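PDB 6GIE: 33-36 kDa outer membrane protein from Acinetobacter baumannii, which probably forms a beta-barrel channel in the outer membrane that lets small solutes pass. Local coordinates for residues A[134-146]-A[150-158]. Sequence-based numbering, arbitrary orientation.
Sequences GDRYALEAGAMLL and LVAVGYTSV
Tyr-137, Leu-139, Ala-141 and Ala-143 each exchange two backbone hydrogen bonds with Ser-157, Tyr-155, Val-153 and Val-151, in that order. The strands run antiparallel, with 156° between their directions. Of the eight bonds, Ala-141 N to Val-153 O is the straightest. Between these pairs the strands come close. Gly-142 CA lies 3.9 Å from Ala-152 CA, and Glu-140 CA is equally near Gly-154 CA. At both places a glycine CA also sits 3.1 Å from a carbonyl oxygen of the other strand: Gly-142 from Val-151 O, Gly-154 from Leu-139 O.

The two strands form a beta hairpin in the wall of the porin barrel. Strand 112-121 continues the wall beside 135-144, and strand 190-200 does so beside 150-157. Leu-139, Ala-141 and Val-153 make an apolar surface, consistent with a lipid-facing side.

Tyr-137 and Tyr-155 share that face. Their OH atoms are hydrogen-bonded at 2.7 Å, and either may be the donor. The Tyr-155 hydroxyl meets the Tyr-137 ring at its edge, and the two ring planes are almost perpendicular (88°). Leu-139 lies alongside Tyr-155, its CD1 3.9 Å from Tyr-155 CE1. Nearer the turn, Leu-145 CD1 touches Val-151 CG2 at 3.8 Å.

On the other face, Thr-156 OG1 is anti to its own N (chi1 164°). This lets it donate to Tyr-137 O from above the carbonyl plane, at 2.9 Å. That oxygen therefore accepts two bonds, the other from Ser-157 N. Glu-140 OE2 lies 4.1 Å from Ala-152 CB. The same OE2 forms a salt bridge with Arg-194, and OE1 a hydrogen bond with Ser-115.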
loop_
_atom_site.group_PDB
_atom_site.type_symbol
_atom_site.label_atom_id
_atom_site.label_comp_id
_atom_site.label_asym_id
_atom_site.label_seq_id
_atom_site.Cartn_x
_atom_site.Cartn_y
_atom_site.Cartn_z
ATOM N N GLY A 134 21.680 -2.631 -7.302
ATOM C CA GLY A 134 20.464 -2.205 -6.599
ATOM C C GLY A 134 19.808 -3.279 -5.727
ATOM O O GLY A 134 19.040 -4.089 -6.233
ATOM N N ASP A 135 20.134 -3.300 -4.427
ATOM C CA ASP A 135 19.518 -4.201 -3.430
ATOM C C ASP A 135 19.095 -3.350 -2.226
ATOM O O ASP A 135 19.957 -2.770 -1.522
ATOM C CB ASP A 135 20.476 -5.309 -2.935
ATOM C CG ASP A 135 20.571 -6.556 -3.909
ATOM O OD1 ASP A 135 19.786 -6.718 -4.878
ATOM O OD2 ASP A 135 21.460 -7.405 -3.694
ATOM N N ARG A 136 17.786 -3.298 -1.979
ATOM C CA ARG A 136 17.254 -2.584 -0.838
ATOM C C ARG A 136 16.457 -3.525 0.057
ATOM O O ARG A 136 15.821 -4.486 -0.420
ATOM C CB ARG A 136 16.373 -1.423 -1.315
ATOM C CG ARG A 136 15.567 -0.717 -0.225
ATOM C CD ARG A 136 15.149 0.716 -0.590
ATOM N NE ARG A 136 16.263 1.620 -0.297
ATOM C CZ ARG A 136 16.982 2.305 -1.189
ATOM N NH1 ARG A 136 16.699 2.281 -2.496
ATOM N NH2 ARG A 136 18.004 3.042 -0.755
ATOM N N TYR A 137 16.516 -3.265 1.360
ATOM C CA TYR A 137 15.656 -3.951 2.302
ATOM C C TYR A 137 15.069 -3.026 3.327
ATOM O O TYR A 137 15.610 -1.970 3.582
ATOM C CB TYR A 137 16.424 -5.071 2.984
ATOM C CG TYR A 137 17.457 -4.687 4.028
ATOM C CD1 TYR A 137 17.105 -4.574 5.359
ATOM C CD2 TYR A 137 18.792 -4.459 3.687
ATOM C CE1 TYR A 137 18.026 -4.223 6.313
ATOM C CE2 TYR A 137 19.736 -4.128 4.644
ATOM C CZ TYR A 137 19.346 -4.016 5.958
ATOM O OH TYR A 137 20.268 -3.675 6.932
ATOM N N ALA A 138 13.983 -3.475 3.931
ATOM C CA ALA A 138 13.305 -2.771 4.992
ATOM C C ALA A 138 12.777 -3.772 5.992
ATOM O O ALA A 138 12.352 -4.897 5.619
ATOM C CB ALA A 138 12.128 -1.917 4.465
ATOM N N LEU A 139 12.834 -3.340 7.260
ATOM C CA LEU A 139 12.183 -3.995 8.386
ATOM C C LEU A 139 11.394 -2.958 9.195
ATOM O O LEU A 139 11.835 -1.795 9.285
ATOM C CB LEU A 139 13.241 -4.547 9.336
ATOM C CG LEU A 139 14.211 -5.531 8.745
ATOM C CD1 LEU A 139 15.293 -5.813 9.763
ATOM C CD2 LEU A 139 13.462 -6.801 8.357
ATOM N N GLU A 140 10.282 -3.393 9.803
ATOM C CA GLU A 140 9.488 -2.564 10.665
ATOM C C GLU A 140 8.989 -3.431 11.765
ATOM O O GLU A 140 8.733 -4.630 11.588
ATOM C CB GLU A 140 8.218 -1.966 10.032
ATOM C CG GLU A 140 8.315 -1.357 8.664
ATOM C CD GLU A 140 6.916 -1.167 8.031
ATOM O OE1 GLU A 140 6.308 -2.190 7.590
ATOM O OE2 GLU A 140 6.405 -0.013 7.982
ATOM N N ALA A 141 8.771 -2.769 12.901
ATOM C CA ALA A 141 8.091 -3.363 14.013
ATOM C C ALA A 141 7.116 -2.317 14.501
ATOM O O ALA A 141 7.460 -1.157 14.546
ATOM C CB ALA A 141 9.106 -3.695 15.138
ATOM N N GLY A 142 5.963 -2.750 14.972
ATOM C CA GLY A 142 5.117 -1.868 15.653
ATOM C C GLY A 142 3.969 -2.461 16.379
ATOM O O GLY A 142 3.998 -3.611 16.702
ATOM N N ALA A 143 2.946 -1.645 16.656
ATOM C CA ALA A 143 1.837 -2.151 17.444
ATOM C C ALA A 143 0.507 -1.549 16.991
ATOM O O ALA A 143 0.482 -0.476 16.406
ATOM C CB ALA A 143 2.112 -1.844 18.941
ATOM N N MET A 144 -0.580 -2.274 17.247
ATOM C CA MET A 144 -1.923 -1.749 17.126
ATOM C C MET A 144 -2.350 -1.102 18.446
ATOM O O MET A 144 -2.887 -1.749 19.383
ATOM C CB MET A 144 -2.922 -2.803 16.677
ATOM C CG MET A 144 -3.059 -2.701 15.149
ATOM S SD MET A 144 -3.970 -4.005 14.392
ATOM C CE MET A 144 -5.672 -3.890 14.986
ATOM N N LEU A 145 -2.117 0.192 18.503
ATOM C CA LEU A 145 -2.392 0.945 19.712
ATOM C C LEU A 145 -3.884 0.997 20.028
ATOM O O LEU A 145 -4.244 1.153 21.164
ATOM C CB LEU A 145 -1.764 2.341 19.620
ATOM C CG LEU A 145 -0.225 2.355 19.478
ATOM C CD1 LEU A 145 0.303 3.779 19.612
ATOM C CD2 LEU A 145 0.511 1.480 20.493
ATOM N N LEU A 146 -4.749 0.870 19.031
ATOM C CA LEU A 146 -6.173 0.767 19.262
ATOM C C LEU A 146 -6.569 -0.182 18.177
ATOM O O LEU A 146 -5.818 -0.403 17.263
ATOM C CB LEU A 146 -6.911 2.127 19.117
ATOM C CG LEU A 146 -6.808 3.232 20.190
ATOM C CD1 LEU A 146 -7.654 4.445 19.796
ATOM C CD2 LEU A 146 -7.299 2.761 21.531
ATOM N N LEU A 150 -2.627 1.002 13.405
ATOM C CA LEU A 150 -1.297 0.515 13.433
ATOM C C LEU A 150 -0.290 1.661 13.439
ATOM O O LEU A 150 -0.312 2.562 12.568
ATOM C CB LEU A 150 -1.055 -0.398 12.197
ATOM C CG LEU A 150 0.359 -0.918 11.891
ATOM C CD1 LEU A 150 0.941 -1.787 12.997
ATOM C CD2 LEU A 150 0.313 -1.763 10.586
ATOM N N VAL A 151 0.636 1.586 14.384
ATOM C CA VAL A 151 1.839 2.379 14.318
ATOM C C VAL A 151 3.089 1.469 14.209
ATOM O O VAL A 151 3.250 0.553 15.000
ATOM C CB VAL A 151 1.972 3.204 15.590
ATOM C CG1 VAL A 151 3.167 4.129 15.479
ATOM C CG2 VAL A 151 0.702 3.940 15.804
ATOM N N ALA A 152 4.000 1.826 13.308
ATOM C CA ALA A 152 5.193 1.029 13.011
ATOM C C ALA A 152 6.413 1.904 12.722
ATOM O O ALA A 152 6.312 2.914 12.047
ATOM C CB ALA A 152 4.940 0.138 11.856
ATOM N N VAL A 153 7.541 1.529 13.316
ATOM C CA VAL A 153 8.785 2.219 13.080
ATOM C C VAL A 153 9.748 1.190 12.505
ATOM O O VAL A 153 9.647 0.020 12.823
ATOM C CB VAL A 153 9.405 2.771 14.390
ATOM C CG1 VAL A 153 8.527 3.875 14.977
ATOM C CG2 VAL A 153 9.596 1.649 15.390
ATOM N N GLY A 154 10.697 1.625 11.707
ATOM C CA GLY A 154 11.632 0.668 11.170
ATOM C C GLY A 154 12.829 1.319 10.573
ATOM O O GLY A 154 13.151 2.450 10.909
ATOM N N TYR A 155 13.457 0.614 9.643
ATOM C CA TYR A 155 14.536 1.223 8.885
ATOM C C TYR A 155 14.758 0.507 7.574
ATOM O O TYR A 155 14.225 -0.572 7.341
ATOM C CB TYR A 155 15.799 1.317 9.716
ATOM C CG TYR A 155 16.608 0.089 9.622
ATOM C CD1 TYR A 155 16.129 -1.091 10.139
ATOM C CD2 TYR A 155 17.838 0.094 8.967
ATOM C CE1 TYR A 155 16.849 -2.263 10.000
ATOM C CE2 TYR A 155 18.560 -1.065 8.807
ATOM C CZ TYR A 155 18.070 -2.249 9.335
ATOM O OH TYR A 155 18.790 -3.430 9.211
ATOM N N THR A 156 15.483 1.170 6.688
ATOM C CA THR A 156 15.747 0.642 5.386
ATOM C C THR A 156 17.140 1.045 4.950
ATOM O O THR A 156 17.745 1.940 5.525
ATOM C CB THR A 156 14.718 1.100 4.342
ATOM O OG1 THR A 156 15.237 0.846 3.028
ATOM C CG2 THR A 156 14.460 2.559 4.478
ATOM N N SER A 157 17.663 0.342 3.957
ATOM C CA SER A 157 19.076 0.463 3.623
ATOM C C SER A 157 19.368 -0.170 2.257
ATOM O O SER A 157 18.524 -0.891 1.709
ATOM C CB SER A 157 19.910 -0.239 4.710
ATOM O OG SER A 157 21.305 -0.075 4.488
ATOM N N VAL A 158 20.579 0.084 1.750
ATOM C CA VAL A 158 21.140 -0.614 0.567
ATOM C C VAL A 158 21.695 -1.994 0.962
ATOM O O VAL A 158 22.696 -2.100 1.681
ATOM C CB VAL A 158 22.273 0.198 -0.110
ATOM C CG1 VAL A 158 22.846 -0.554 -1.307
ATOM C CG2 VAL A 158 21.769 1.561 -0.553
#